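PDB 4WES: nitrogenase molybdenum-iron protein alpha chain from Clostridium pasteurianum, which forms, with the beta chain, the molybdenum-iron component of nitrogenase, which reduces dinitrogen to ammonium at an iron-molybdenum-sulfur cluster. Local coordinates for residues Glu318-Ile323 / Ala491-Val496; Lys356-Asp361 / Val497-Glu502. All blocks are in the same frame, centred on the assembly; numbering follows the deposited sequence.

Contact 1 (Glu318-Ile323 / Ala491-Val496); sequences EEIAAI and AGFRGV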
# COMPACT_ATOMS: atom_id res chain seq x y z
N GLU A 318 -43.24 3.36 9.70
CA GLU A 318 -42.48 3.41 8.47
C GLU A 318 -41.01 3.03 8.72
O GLU A 318 -40.38 2.35 7.90
CB GLU A 318 -42.59 4.74 7.75
CG GLU A 318 -41.81 5.86 8.27
CD GLU A 318 -42.19 7.15 7.60
OE1 GLU A 318 -43.09 7.15 6.75
OE2 GLU A 318 -41.61 8.16 7.96
N GLU A 319 -40.45 3.50 9.84
CA GLU A 319 -39.06 3.18 10.16
C GLU A 319 -38.87 1.67 10.40
O GLU A 319 -37.91 1.06 9.92
CB GLU A 319 -38.63 3.99 11.38
CG GLU A 319 -38.48 5.49 11.14
CD GLU A 319 -37.28 5.88 10.30
OE1 GLU A 319 -36.23 5.19 10.34
OE2 GLU A 319 -37.33 6.97 9.69
N ILE A 320 -39.81 1.06 11.11
CA ILE A 320 -39.71 -0.37 11.39
C ILE A 320 -39.92 -1.15 10.10
O ILE A 320 -39.20 -2.12 9.83
CB ILE A 320 -40.68 -0.79 12.49
CG1 ILE A 320 -40.21 -0.21 13.83
CG2 ILE A 320 -40.81 -2.32 12.55
CD1 ILE A 320 -41.10 -0.52 15.00
N ALA A 321 -40.89 -0.74 9.29
CA ALA A 321 -41.11 -1.47 8.04
C ALA A 321 -39.86 -1.50 7.18
O ALA A 321 -39.59 -2.50 6.52
CB ALA A 321 -42.31 -0.91 7.28
N ALA A 322 -39.11 -0.42 7.18
CA ALA A 322 -37.92 -0.32 6.35
C ALA A 322 -36.79 -1.25 6.80
O ALA A 322 -35.93 -1.58 5.99
CB ALA A 322 -37.41 1.10 6.31
N ILE A 323 -36.80 -1.68 8.05
CA ILE A 323 -35.71 -2.48 8.59
C ILE A 323 -36.13 -3.87 9.06
O ILE A 323 -35.27 -4.64 9.53
CB ILE A 323 -34.98 -1.73 9.72
CG1 ILE A 323 -35.86 -1.52 10.94
CG2 ILE A 323 -34.41 -0.43 9.20
CD1 ILE A 323 -35.13 -0.94 12.14
N ALA A 491 -27.16 3.99 17.68
CA ALA A 491 -28.46 4.42 18.20
C ALA A 491 -29.46 4.62 17.07
O ALA A 491 -29.10 4.76 15.91
CB ALA A 491 -28.27 5.73 18.98
N GLY A 492 -30.72 4.71 17.46
CA GLY A 492 -31.80 4.96 16.51
C GLY A 492 -32.12 3.75 15.64
O GLY A 492 -31.52 2.67 15.78
N PHE A 493 -33.07 3.94 14.73
CA PHE A 493 -33.52 2.84 13.92
C PHE A 493 -32.44 2.36 12.97
O PHE A 493 -32.23 1.16 12.82
CB PHE A 493 -34.76 3.26 13.13
CG PHE A 493 -36.00 3.38 13.97
CD1 PHE A 493 -36.64 2.27 14.48
CD2 PHE A 493 -36.57 4.62 14.22
CE1 PHE A 493 -37.80 2.40 15.23
CE2 PHE A 493 -37.73 4.74 14.95
CZ PHE A 493 -38.34 3.63 15.47
N ARG A 494 -31.76 3.28 12.28
CA ARG A 494 -30.66 2.87 11.41
C ARG A 494 -29.52 2.26 12.21
O ARG A 494 -28.78 1.39 11.70
CB ARG A 494 -30.13 4.01 10.57
CG ARG A 494 -31.16 4.45 9.57
CD ARG A 494 -30.65 5.57 8.71
NE ARG A 494 -31.70 6.05 7.84
CZ ARG A 494 -31.61 7.18 7.16
NH1 ARG A 494 -30.49 7.90 7.23
NH2 ARG A 494 -32.62 7.59 6.43
N GLY A 495 -29.36 2.70 13.45
CA GLY A 495 -28.35 2.13 14.32
C GLY A 495 -28.55 0.66 14.64
O GLY A 495 -27.58 -0.07 14.77
N VAL A 496 -29.80 0.24 14.82
CA VAL A 496 -30.05 -1.18 15.07
C VAL A 496 -29.48 -2.00 13.89
O VAL A 496 -28.88 -3.06 14.12
CB VAL A 496 -31.55 -1.47 15.27
CG1 VAL A 496 -31.77 -2.93 15.57
CG2 VAL A 496 -32.16 -0.63 16.36
O HOH W 1 -34.16 5.26 7.59
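The ring of Phe493, near the start of helix 492-507, is laid against helix 306-334, where Glu319 covers one of its faces and Ile323 reaches its edge. Glu319 CB stands 3.7 Å from the centroid of the Phe493 ring and 15° off the normal, a CH-pi contact made by the aliphatic root of an acidic side chain. With CG set beside the backbone N and the chain bent again at the next bond, Glu319 curls back over Phe493: Glu319 CG lies 3.7 Å from Phe493 CD2, and OE1 comes to 3.7 Å from Phe493 CB. The carboxylate ends up inclined 27° to the ring plane. Ile323 turns its CD1 methyl to the ring margin and to the Phe493 backbone, 3.6 Å from Phe493 O, while Ile320 CG1 adds an oblique touch on Phe493 CE1 at 3.8 Å. Ile292 of helix 289-303 and Val228 of helix 221-232 also pack on Phe493. The segments run nearly parallel, at 16°, with their axes 10.1 Å apart. Beyond the ring, a water accepts from Arg494 NE at 2.6 Å and gives a weak bond to Glu319 OE1. Glu319 OE2 is engaged in salt bridges to Lys231 and Arg227 of helix 221-232. Glu319 therefore serves two purposes, its CB covering an aromatic ring while its buried carboxylate is probably kept ionised by the basic groups around it.

Contact 2 (Lys356-Asp361 / Val497-Glu502); sequences KSFGVD and VNFGHE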
# COMPACT_ATOMS: atom_id res chain seq x y z
N LYS A 356 -31.78 -8.40 23.65
CA LYS A 356 -32.90 -9.27 23.95
C LYS A 356 -33.79 -9.46 22.72
O LYS A 356 -34.24 -10.58 22.46
CB LYS A 356 -33.73 -8.69 25.09
CG LYS A 356 -34.82 -9.63 25.56
CD LYS A 356 -35.51 -9.14 26.82
CE LYS A 356 -36.64 -10.09 27.23
NZ LYS A 356 -37.45 -9.45 28.30
N SER A 357 -34.03 -8.41 21.95
CA SER A 357 -34.79 -8.54 20.73
C SER A 357 -34.14 -9.46 19.70
O SER A 357 -34.85 -10.15 18.95
CB SER A 357 -35.03 -7.18 20.08
OG SER A 357 -35.88 -6.38 20.87
N PHE A 358 -32.81 -9.54 19.71
CA PHE A 358 -32.08 -10.44 18.82
C PHE A 358 -32.06 -11.89 19.35
O PHE A 358 -31.51 -12.78 18.68
CB PHE A 358 -30.61 -9.99 18.67
CG PHE A 358 -30.37 -8.66 17.97
CD1 PHE A 358 -31.40 -7.89 17.40
CD2 PHE A 358 -29.09 -8.20 17.88
CE1 PHE A 358 -31.07 -6.71 16.76
CE2 PHE A 358 -28.77 -7.03 17.26
CZ PHE A 358 -29.77 -6.27 16.70
N GLY A 359 -32.65 -12.12 20.51
CA GLY A 359 -32.66 -13.45 21.11
C GLY A 359 -31.41 -13.79 21.88
O GLY A 359 -31.16 -14.97 22.16
N VAL A 360 -30.60 -12.77 22.22
CA VAL A 360 -29.36 -12.95 22.96
C VAL A 360 -29.65 -12.77 24.45
O VAL A 360 -30.38 -11.87 24.85
CB VAL A 360 -28.31 -11.96 22.48
CG1 VAL A 360 -27.06 -12.00 23.35
CG2 VAL A 360 -27.95 -12.22 21.02
N ASP A 361 -29.09 -13.67 25.26
CA ASP A 361 -29.31 -13.71 26.69
C ASP A 361 -28.15 -13.05 27.42
O ASP A 361 -27.03 -13.60 27.42
CB ASP A 361 -29.45 -15.19 27.10
CG ASP A 361 -29.67 -15.40 28.56
OD1 ASP A 361 -29.77 -14.43 29.34
OD2 ASP A 361 -29.75 -16.60 28.95
N VAL A 497 -29.74 -1.54 12.67
CA VAL A 497 -29.26 -2.26 11.50
C VAL A 497 -27.73 -2.28 11.46
O VAL A 497 -27.12 -3.32 11.18
CB VAL A 497 -29.88 -1.65 10.24
CG1 VAL A 497 -29.29 -2.27 8.98
CG2 VAL A 497 -31.41 -1.77 10.28
N ASN A 498 -27.09 -1.12 11.71
CA ASN A 498 -25.64 -1.08 11.69
C ASN A 498 -25.06 -2.05 12.75
O ASN A 498 -24.12 -2.81 12.47
CB ASN A 498 -25.15 0.33 11.91
CG ASN A 498 -25.55 1.27 10.81
OD1 ASN A 498 -25.75 0.86 9.66
ND2 ASN A 498 -25.59 2.56 11.13
N PHE A 499 -25.60 -1.96 13.95
CA PHE A 499 -25.13 -2.78 15.06
C PHE A 499 -25.35 -4.26 14.76
O PHE A 499 -24.44 -5.08 14.95
CB PHE A 499 -25.91 -2.39 16.33
CG PHE A 499 -25.56 -3.22 17.53
CD1 PHE A 499 -26.29 -4.34 17.89
CD2 PHE A 499 -24.51 -2.88 18.35
CE1 PHE A 499 -25.95 -5.11 19.00
CE2 PHE A 499 -24.18 -3.65 19.46
CZ PHE A 499 -24.90 -4.75 19.77
N GLY A 500 -26.54 -4.62 14.29
CA GLY A 500 -26.82 -6.02 14.06
C GLY A 500 -25.96 -6.65 12.99
O GLY A 500 -25.46 -7.76 13.17
N HIS A 501 -25.73 -5.95 11.89
CA HIS A 501 -24.87 -6.51 10.86
C HIS A 501 -23.45 -6.67 11.34
O HIS A 501 -22.78 -7.64 10.98
CB HIS A 501 -24.97 -5.75 9.54
CG HIS A 501 -26.19 -6.10 8.76
ND1 HIS A 501 -26.41 -7.37 8.26
CD2 HIS A 501 -27.28 -5.37 8.46
CE1 HIS A 501 -27.58 -7.38 7.65
NE2 HIS A 501 -28.15 -6.19 7.78
N GLU A 502 -22.94 -5.69 12.09
CA GLU A 502 -21.61 -5.83 12.63
C GLU A 502 -21.51 -7.02 13.57
O GLU A 502 -20.47 -7.71 13.63
CB GLU A 502 -21.16 -4.52 13.28
CG GLU A 502 -20.82 -3.46 12.26
CD GLU A 502 -19.55 -3.73 11.45
OE1 GLU A 502 -18.68 -4.39 11.95
OE2 GLU A 502 -19.44 -3.16 10.35
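Phe358 CE2 comes in at the edge of the Phe499 ring, close to its plane, and sits almost evenly between two ring carbons, 3.7 Å from Phe499 CD1 and 3.8 Å from Phe499 CE1. Relative to the Phe358 ring, Phe499 CD1 and Gly500 CA both lie obliquely. Gly500 CA is 3.9 Å from Phe358 CE2 and 4.0 Å from Phe358 CZ, so the far end of the ring rests on bare helix backbone. The two aromatic side chains leave their backbones differently: Phe499 swings its CG away from the backbone N, to the opposite side of the CA-CB bond (chi1 177°), which carries the ring across to Phe358, whereas CG of Phe358 lies beside its own N. Around them the aromatic packing continues, with Phe330 of helix 306-334 meeting the Phe358 ring and Tyr490 meeting Phe499 edge-to-face. Phe499 also touches Met354 and Leu355 of helix 352-357 and Phe462 of strand 460-462. On the other segment the backbone turns sharply just after Phe358. Gly359, the first residue to leave helical geometry, has positive phi (83°) and belongs to a Schellman motif with two bonds back into the last turn, one of them Gly359 N to Lys356 O at 2.9 Å; the chain then passes through Val360 into strand 361-367. The arrangement is that of an alpha/beta domain, in which a helix leads through a glycine-containing turn into a parallel strand, here with helix 492-507 packed on the ring of Phe358, the residue just before the glycine.

Helix 492-507 supplies the second segment of both contacts, its N-terminal residues to contact 1 and the following ones to contact 2, and the contact centres lie 12 Å apart. The two also touch directly: Ile323 CG2 meets Val497 CG2 at 3.5 Å, and Val496 CG1 meets Phe358 CE1 at 4.0 Å, so the two contacts join through apolar side chains. Contact 1 lies away from the cluster sites. Contact 2 comes nearer, the side chain of Phe499 being about 11 Å from that of His482, a ligand of the iron-molybdenum cluster, about 12 Å from the cluster itself and about 14 Å from homocitrate.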